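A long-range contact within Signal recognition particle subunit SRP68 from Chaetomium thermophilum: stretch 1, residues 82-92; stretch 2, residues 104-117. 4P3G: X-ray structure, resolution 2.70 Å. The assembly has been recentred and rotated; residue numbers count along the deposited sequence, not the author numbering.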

# COMPACT_ATOMS: atom_id res chain seq x y z
N ARG A 82 16.68 23.81 -20.93
CA ARG A 82 16.49 23.90 -22.37
C ARG A 82 16.34 22.49 -22.99
O ARG A 82 15.45 22.25 -23.80
CB ARG A 82 17.64 24.69 -23.02
CG ARG A 82 17.36 25.10 -24.46
CD ARG A 82 18.46 25.98 -25.03
NE ARG A 82 19.65 25.18 -25.28
CZ ARG A 82 20.71 25.61 -25.95
NH1 ARG A 82 20.76 26.85 -26.42
NH2 ARG A 82 21.75 24.80 -26.13
N ALA A 83 17.16 21.55 -22.56
CA ALA A 83 17.06 20.17 -23.04
C ALA A 83 15.71 19.57 -22.68
O ALA A 83 15.15 18.77 -23.43
CB ALA A 83 18.18 19.31 -22.46
N TRP A 84 15.22 19.92 -21.50
CA TRP A 84 13.94 19.47 -21.03
C TRP A 84 12.84 19.99 -21.95
O TRP A 84 11.90 19.26 -22.32
CB TRP A 84 13.70 19.98 -19.61
CG TRP A 84 12.43 19.49 -19.01
CD1 TRP A 84 12.22 18.28 -18.42
CD2 TRP A 84 11.18 20.19 -18.96
NE1 TRP A 84 10.91 18.18 -18.01
CE2 TRP A 84 10.26 19.34 -18.32
CE3 TRP A 84 10.75 21.45 -19.40
CZ2 TRP A 84 8.93 19.71 -18.11
CZ3 TRP A 84 9.42 21.82 -19.18
CH2 TRP A 84 8.54 20.95 -18.54
N ALA A 85 12.96 21.26 -22.32
CA ALA A 85 11.97 21.93 -23.17
C ALA A 85 11.91 21.25 -24.53
O ALA A 85 10.84 20.96 -25.08
CB ALA A 85 12.34 23.39 -23.33
N HIS A 86 13.09 20.98 -25.06
CA HIS A 86 13.21 20.37 -26.37
C HIS A 86 12.54 18.99 -26.31
O HIS A 86 11.79 18.60 -27.21
CB HIS A 86 14.68 20.32 -26.79
CG HIS A 86 14.89 19.88 -28.20
ND1 HIS A 86 13.86 19.71 -29.10
CD2 HIS A 86 16.03 19.53 -28.86
CE1 HIS A 86 14.35 19.27 -30.25
NE2 HIS A 86 15.66 19.15 -30.12
N ALA A 87 12.82 18.25 -25.24
CA ALA A 87 12.24 16.93 -25.08
C ALA A 87 10.72 17.02 -24.93
O ALA A 87 9.99 16.24 -25.54
CB ALA A 87 12.84 16.23 -23.89
N MSE A 88 10.23 18.00 -24.17
CA MSE A 88 8.79 18.12 -23.94
C MSE A 88 8.05 18.60 -25.17
O MSE A 88 6.88 18.26 -25.36
CB MSE A 88 8.49 19.08 -22.79
CG MSE A 88 8.80 18.53 -21.40
SE MSE A 88 7.99 16.82 -20.95
CE MSE A 88 9.44 15.58 -21.40
N ALA A 89 8.74 19.39 -25.99
CA ALA A 89 8.16 19.90 -27.23
C ALA A 89 7.94 18.80 -28.27
O ALA A 89 6.91 18.78 -28.93
CB ALA A 89 9.04 20.99 -27.79
N MSE A 90 8.91 17.90 -28.44
CA MSE A 90 8.73 16.80 -29.38
C MSE A 90 7.63 15.87 -28.91
O MSE A 90 6.78 15.43 -29.69
CB MSE A 90 10.02 16.02 -29.56
CG MSE A 90 11.18 16.90 -29.95
SE MSE A 90 12.82 15.91 -30.17
CE MSE A 90 12.36 14.89 -31.74
N LYS A 91 7.66 15.57 -27.63
CA LYS A 91 6.64 14.73 -27.01
C LYS A 91 5.26 15.33 -27.25
O LYS A 91 4.29 14.62 -27.50
CB LYS A 91 6.95 14.59 -25.52
CG LYS A 91 6.11 13.61 -24.73
CD LYS A 91 6.54 13.60 -23.28
CE LYS A 91 5.45 13.01 -22.40
NZ LYS A 91 5.61 11.53 -22.09
N ALA A 92 5.17 16.65 -27.16
CA ALA A 92 3.92 17.36 -27.35
C ALA A 92 3.43 17.25 -28.78
O ALA A 92 2.23 17.13 -29.02
CB ALA A 92 4.08 18.80 -26.97
N ARG A 104 12.71 6.21 -33.05
CA ARG A 104 13.78 7.18 -33.27
C ARG A 104 13.58 8.48 -32.48
O ARG A 104 14.47 8.96 -31.77
CB ARG A 104 13.82 7.57 -34.74
CG ARG A 104 14.75 8.74 -35.05
CD ARG A 104 14.77 9.13 -36.54
NE ARG A 104 15.67 10.26 -36.80
CZ ARG A 104 16.98 10.16 -37.06
NH1 ARG A 104 17.55 8.97 -37.14
NH2 ARG A 104 17.70 11.25 -37.28
N THR A 105 12.37 9.01 -32.58
CA THR A 105 12.01 10.26 -31.93
C THR A 105 12.09 10.05 -30.44
O THR A 105 12.51 10.94 -29.71
CB THR A 105 10.62 10.75 -32.36
OG1 THR A 105 10.67 11.13 -33.74
CG2 THR A 105 10.19 11.95 -31.54
N ARG A 106 11.68 8.87 -29.99
CA ARG A 106 11.77 8.56 -28.57
C ARG A 106 13.22 8.60 -28.13
O ARG A 106 13.52 9.05 -27.04
CB ARG A 106 11.16 7.20 -28.25
CG ARG A 106 11.23 6.88 -26.77
CD ARG A 106 10.65 5.51 -26.47
NE ARG A 106 9.22 5.52 -26.76
CZ ARG A 106 8.30 5.95 -25.91
NH1 ARG A 106 8.64 6.38 -24.70
NH2 ARG A 106 7.02 5.93 -26.27
N SER A 107 14.12 8.13 -28.99
CA SER A 107 15.53 8.10 -28.65
C SER A 107 16.09 9.50 -28.45
O SER A 107 16.87 9.73 -27.53
CB SER A 107 16.32 7.37 -29.71
OG SER A 107 17.71 7.51 -29.46
N HIS A 108 15.68 10.43 -29.32
CA HIS A 108 16.12 11.83 -29.28
C HIS A 108 15.53 12.54 -28.05
O HIS A 108 16.19 13.35 -27.41
CB HIS A 108 15.72 12.54 -30.57
CG HIS A 108 16.35 13.89 -30.75
ND1 HIS A 108 15.75 14.91 -31.45
CD2 HIS A 108 17.55 14.38 -30.32
CE1 HIS A 108 16.54 15.97 -31.45
NE2 HIS A 108 17.63 15.67 -30.77
N ILE A 109 14.28 12.24 -27.76
CA ILE A 109 13.62 12.76 -26.57
C ILE A 109 14.34 12.30 -25.31
O ILE A 109 14.59 13.08 -24.41
CB ILE A 109 12.16 12.31 -26.53
CG1 ILE A 109 11.39 13.07 -27.60
CG2 ILE A 109 11.57 12.60 -25.18
CD1 ILE A 109 9.94 12.72 -27.66
N VAL A 110 14.70 11.03 -25.27
CA VAL A 110 15.41 10.50 -24.13
C VAL A 110 16.80 11.12 -24.01
O VAL A 110 17.21 11.48 -22.91
CB VAL A 110 15.49 8.98 -24.20
CG1 VAL A 110 16.50 8.45 -23.21
CG2 VAL A 110 14.11 8.38 -23.91
N SER A 111 17.50 11.30 -25.15
CA SER A 111 18.83 11.96 -25.20
C SER A 111 18.86 13.31 -24.54
O SER A 111 19.84 13.67 -23.89
CB SER A 111 19.28 12.17 -26.63
OG SER A 111 19.57 10.97 -27.28
N ARG A 112 17.80 14.08 -24.76
CA ARG A 112 17.67 15.42 -24.25
C ARG A 112 17.56 15.38 -22.77
O ARG A 112 18.31 16.04 -22.05
CB ARG A 112 16.43 16.12 -24.84
CG ARG A 112 16.68 17.01 -26.06
CD ARG A 112 17.74 16.43 -26.97
NE ARG A 112 19.05 17.04 -26.72
CZ ARG A 112 20.20 16.49 -27.11
NH1 ARG A 112 20.19 15.33 -27.77
NH2 ARG A 112 21.34 17.11 -26.84
N LEU A 113 16.61 14.58 -22.30
CA LEU A 113 16.39 14.41 -20.87
C LEU A 113 17.62 13.86 -20.15
O LEU A 113 17.95 14.32 -19.06
CB LEU A 113 15.21 13.49 -20.67
CG LEU A 113 13.87 14.06 -21.08
CD1 LEU A 113 12.87 12.96 -20.89
CD2 LEU A 113 13.52 15.24 -20.22
N GLU A 114 18.29 12.88 -20.75
CA GLU A 114 19.45 12.29 -20.11
C GLU A 114 20.56 13.35 -20.02
O GLU A 114 21.31 13.39 -19.05
CB GLU A 114 19.92 11.04 -20.86
CG GLU A 114 18.95 9.87 -20.87
CD GLU A 114 19.50 8.63 -21.59
OE1 GLU A 114 20.43 8.76 -22.42
OE2 GLU A 114 18.99 7.50 -21.37
N LYS A 115 20.64 14.21 -21.03
CA LYS A 115 21.59 15.31 -21.00
C LYS A 115 21.24 16.31 -19.91
O LYS A 115 22.10 16.76 -19.15
CB LYS A 115 21.61 16.03 -22.34
CG LYS A 115 22.61 17.16 -22.34
CD LYS A 115 22.45 18.03 -23.53
CE LYS A 115 23.47 19.13 -23.51
NZ LYS A 115 23.23 19.99 -24.68
N GLY A 116 19.97 16.66 -19.81
CA GLY A 116 19.52 17.56 -18.76
C GLY A 116 19.80 16.97 -17.38
O GLY A 116 20.20 17.69 -16.46
N ALA A 117 19.59 15.66 -17.23
CA ALA A 117 19.86 14.98 -15.96
C ALA A 117 21.34 15.09 -15.61
O ALA A 117 21.68 15.49 -14.50
CB ALA A 117 19.46 13.53 -16.05

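The most unusual feature is a cluster of two histidines and a selenomethionine at one flank of this helix pair. Met90 is a selenomethionine, and its SE atom lies 3.4 Å from His108 ND1. Met90 SE also sits 4.1 Å from the centroid of the His108 ring, in an oblique sulfur-aromatic-type contact. His86 meets the same ring: His86 NE2 is 3.6 Å from His108 CE1. The two imidazole planes are nearly perpendicular, at 89°, with centroids 5.2 Å apart. No hydrogen bond joins them.

The two helices run nearly antiparallel, with 159° between their directions. Their axes approach to 7.9 Å, which is close for packed helices. Small residues sit at this approach. Ala83 and Ala87 both point toward the second helix, and the CA atoms of Ala87 and Ile109 are just 4.6 Å apart. Side chains therefore touch backbone directly. Ala83 O lies 3.3 Å from Arg112 CB, and Ala87 CB lies 3.6 Å from Ile109 O. Gly116 adds to the fit, with its N 4.2 Å from Ala83 CB.

The side chains around Ala87 meet through carbon atoms. Ala87 CB is 3.7 Å from both Leu113 CG and Arg112 CB. Leu113 also reaches the indole, with CD2 3.8 Å from Trp84 CD1. Ile109 starts out sideways, but its end comes nearer. Ile109 CG1 is 3.8 Å from Met90 CB, and Ile109 CD1 is 3.6 Å from Lys91 N. Met90 CE closes against Thr105 CG2 at 3.7 Å.

Arg112 contributes aliphatic carbon to the contact: its CG is 3.8 Å from His86 CD2. No hydrogen bond crosses between the stretches. Backbone hydrogen bonds instead run within each helix, such as Ala87 N to Ala83 O at 3.0 Å. The contact buries 581 Å², both sides summed.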